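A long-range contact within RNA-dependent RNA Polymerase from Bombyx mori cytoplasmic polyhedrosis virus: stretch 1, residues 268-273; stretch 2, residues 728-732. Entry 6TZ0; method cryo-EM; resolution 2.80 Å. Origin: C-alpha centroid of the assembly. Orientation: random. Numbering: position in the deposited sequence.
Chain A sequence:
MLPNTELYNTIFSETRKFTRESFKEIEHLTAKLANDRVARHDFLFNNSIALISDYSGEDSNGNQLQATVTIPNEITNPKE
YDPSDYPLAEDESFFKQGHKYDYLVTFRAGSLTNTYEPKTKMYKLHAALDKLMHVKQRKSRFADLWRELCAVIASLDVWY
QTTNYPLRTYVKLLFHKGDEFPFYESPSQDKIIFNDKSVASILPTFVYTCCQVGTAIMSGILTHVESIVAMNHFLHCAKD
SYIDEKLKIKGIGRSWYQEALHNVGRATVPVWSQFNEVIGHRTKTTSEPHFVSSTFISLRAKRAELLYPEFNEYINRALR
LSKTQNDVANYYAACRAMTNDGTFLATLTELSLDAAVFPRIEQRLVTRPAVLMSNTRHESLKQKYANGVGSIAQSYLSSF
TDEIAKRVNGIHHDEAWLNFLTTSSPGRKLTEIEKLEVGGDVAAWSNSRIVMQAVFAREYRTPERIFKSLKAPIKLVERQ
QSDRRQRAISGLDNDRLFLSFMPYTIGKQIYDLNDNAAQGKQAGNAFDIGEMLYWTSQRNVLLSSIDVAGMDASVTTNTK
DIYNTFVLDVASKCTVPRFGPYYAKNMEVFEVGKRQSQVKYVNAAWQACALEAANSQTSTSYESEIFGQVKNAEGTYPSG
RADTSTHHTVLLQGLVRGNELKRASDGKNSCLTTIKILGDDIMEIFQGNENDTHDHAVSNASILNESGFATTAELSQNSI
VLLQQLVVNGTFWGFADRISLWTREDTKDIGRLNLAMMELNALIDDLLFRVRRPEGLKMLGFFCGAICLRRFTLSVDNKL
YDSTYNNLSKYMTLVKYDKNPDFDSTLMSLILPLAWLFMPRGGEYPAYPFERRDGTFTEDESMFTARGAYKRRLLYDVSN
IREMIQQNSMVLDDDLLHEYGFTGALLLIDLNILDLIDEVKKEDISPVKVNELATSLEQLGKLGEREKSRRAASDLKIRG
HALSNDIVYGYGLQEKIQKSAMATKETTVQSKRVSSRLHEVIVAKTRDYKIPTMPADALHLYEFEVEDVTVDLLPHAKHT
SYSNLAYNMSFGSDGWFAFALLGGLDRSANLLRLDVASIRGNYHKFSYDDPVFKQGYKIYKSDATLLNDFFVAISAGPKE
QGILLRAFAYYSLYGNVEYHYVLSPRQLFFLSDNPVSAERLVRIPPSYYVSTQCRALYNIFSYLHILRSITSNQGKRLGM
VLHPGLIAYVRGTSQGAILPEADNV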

# COMPACT_ATOMS: atom_id res chain seq x y z
N THR A 268 -20.78 -10.45 -35.27
CA THR A 268 -21.49 -11.59 -34.73
C THR A 268 -20.74 -12.08 -33.48
O THR A 268 -19.65 -12.65 -33.58
CB THR A 268 -21.70 -12.67 -35.80
OG1 THR A 268 -22.18 -13.88 -35.21
CG2 THR A 268 -20.46 -12.90 -36.67
N VAL A 269 -21.31 -11.80 -32.32
CA VAL A 269 -20.62 -11.89 -31.04
C VAL A 269 -21.34 -12.95 -30.21
O VAL A 269 -22.50 -13.27 -30.48
CB VAL A 269 -20.60 -10.52 -30.31
CG1 VAL A 269 -19.97 -9.49 -31.20
CG2 VAL A 269 -21.99 -10.09 -29.92
N PRO A 270 -20.67 -13.54 -29.22
CA PRO A 270 -21.37 -14.47 -28.33
C PRO A 270 -22.25 -13.74 -27.32
O PRO A 270 -22.13 -12.53 -27.10
CB PRO A 270 -20.24 -15.23 -27.63
CG PRO A 270 -19.10 -14.32 -27.69
CD PRO A 270 -19.22 -13.59 -28.99
N VAL A 271 -23.15 -14.49 -26.70
CA VAL A 271 -24.12 -13.97 -25.74
C VAL A 271 -23.96 -14.72 -24.43
O VAL A 271 -24.02 -15.96 -24.41
CB VAL A 271 -25.56 -14.07 -26.26
CG1 VAL A 271 -26.55 -13.70 -25.19
CG2 VAL A 271 -25.76 -13.19 -27.47
N TRP A 272 -23.78 -13.99 -23.35
CA TRP A 272 -23.56 -14.57 -22.03
C TRP A 272 -24.81 -14.50 -21.17
O TRP A 272 -25.53 -13.50 -21.16
CB TRP A 272 -22.42 -13.85 -21.33
CG TRP A 272 -21.09 -14.17 -21.90
CD1 TRP A 272 -20.47 -13.54 -22.93
CD2 TRP A 272 -20.18 -15.17 -21.44
NE1 TRP A 272 -19.25 -14.10 -23.17
CE2 TRP A 272 -19.04 -15.10 -22.26
CE3 TRP A 272 -20.21 -16.12 -20.41
CZ2 TRP A 272 -17.95 -15.94 -22.09
CZ3 TRP A 272 -19.13 -16.96 -20.25
CH2 TRP A 272 -18.02 -16.86 -21.08
N SER A 273 -25.05 -15.58 -20.43
CA SER A 273 -26.12 -15.67 -19.47
C SER A 273 -25.77 -14.92 -18.19
O SER A 273 -24.67 -14.40 -18.01
CB SER A 273 -26.42 -17.12 -19.14
OG SER A 273 -27.33 -17.22 -18.07
N VAL A 728 -14.82 -6.58 -24.72
CA VAL A 728 -15.44 -5.99 -25.91
C VAL A 728 -16.41 -7.02 -26.46
O VAL A 728 -15.99 -7.99 -27.09
CB VAL A 728 -14.41 -5.59 -26.98
CG1 VAL A 728 -15.10 -4.99 -28.16
CG2 VAL A 728 -13.39 -4.62 -26.43
N ASN A 729 -17.71 -6.81 -26.23
CA ASN A 729 -18.82 -7.59 -26.80
C ASN A 729 -18.75 -9.07 -26.41
O ASN A 729 -18.79 -9.96 -27.26
CB ASN A 729 -18.90 -7.43 -28.31
CG ASN A 729 -19.49 -6.12 -28.72
OD1 ASN A 729 -20.48 -5.68 -28.14
ND2 ASN A 729 -18.91 -5.50 -29.73
N GLY A 730 -18.68 -9.33 -25.11
CA GLY A 730 -18.64 -10.70 -24.64
C GLY A 730 -17.32 -11.40 -24.86
O GLY A 730 -17.27 -12.63 -24.85
N THR A 731 -16.24 -10.63 -25.03
CA THR A 731 -14.95 -11.15 -25.44
C THR A 731 -13.84 -10.46 -24.66
O THR A 731 -13.81 -9.23 -24.59
CB THR A 731 -14.76 -10.95 -26.95
OG1 THR A 731 -15.57 -11.88 -27.68
CG2 THR A 731 -13.32 -11.05 -27.36
N PHE A 732 -12.95 -11.25 -24.07
CA PHE A 732 -11.84 -10.74 -23.26
C PHE A 732 -10.63 -10.48 -24.14
O PHE A 732 -10.06 -11.41 -24.71
CB PHE A 732 -11.52 -11.75 -22.17
CG PHE A 732 -10.29 -11.43 -21.38
CD1 PHE A 732 -10.25 -10.31 -20.56
CD2 PHE A 732 -9.19 -12.27 -21.40
CE1 PHE A 732 -9.13 -10.02 -19.83
CE2 PHE A 732 -8.07 -11.99 -20.66
CZ PHE A 732 -8.05 -10.86 -19.88

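Contacts between segments far apart in sequence need not be large to be specific. A strand laid beside an irregular turn can be fixed by one well-directed hydrogen bond, provided that the turn brings its backbone close and the strand supplies side chains that fit against it. The polymerase of Bombyx mori cytoplasmic polyhedrosis virus offers a compact example, in which residues at least 458 positions apart meet and bury 214 Å² between them, both sides summed.

The first stretch is mostly extended, with T268 to W272 forming the end of a strand that begins earlier in the chain. The second has no regular helix or strand through its contacting residues. It bends sharply at N729 and G730, whose phi/psi values of 60/55 and 74/22 are both positive, and a backbone hydrogen bond from V728 N to T731 O, 2.8 Å long, holds the bend together. The backbones approach most nearly at two places: V269 CA lies 6.3 Å from N729 CA, and P270 CA lies 5.9 Å from G730 CA. No backbone-to-backbone hydrogen bond joins the stretches, so the turn does not extend a sheet; side chains of the strand meet it instead.

G730 and N729 have the most surface covered, 53 and 50 Å², and the account centres on them. The carbonyl of G730 receives the sole hydrogen bond between the stretches. W272 NE1 donates to G730 O at 3.0 Å, with an N-H...O angle of 157°, and the oxygen lies at the edge of the indole, near its plane. That is where the pyrrole N-H points, so this placement satisfies the one polar group of an otherwise hydrophobic side chain in a buried setting. The CA-to-CB bond of W272 points toward the turn, and chi angles of -72° (m) and 87° carry the ring to its acceptor.

Glycine suits this position for two reasons. Its positive phi is favourable for a residue without a side chain, and space is short: an ideal CB would point toward the strand, only 3.1 Å from P270 O and 3.2 Å from W272 CD1. The absence of that carbon lets strand and turn lie close together. P270 adds a nonpolar surface beside the same peptide, with P270 CG 3.8 Å from G730 O, a van der Waals contact rather than a polar one.

At N729 the packing is of another kind. V269 points toward the turn and meets both backbone and side chain there: V269 CB is 3.6 Å from N729 O, while V269 CG1 is 3.7 Å from N729 CB. The asparagine thus presents aliphatic carbon to the valine, and its amide makes no hydrogen bond to the strand. The strand does not present its side chains in simple alternation: the CA-to-CB bonds of V269 and W272, three residues apart, both point toward the turn, that of P270 points sideways, and that of V271 points away, leaving V271 without contact.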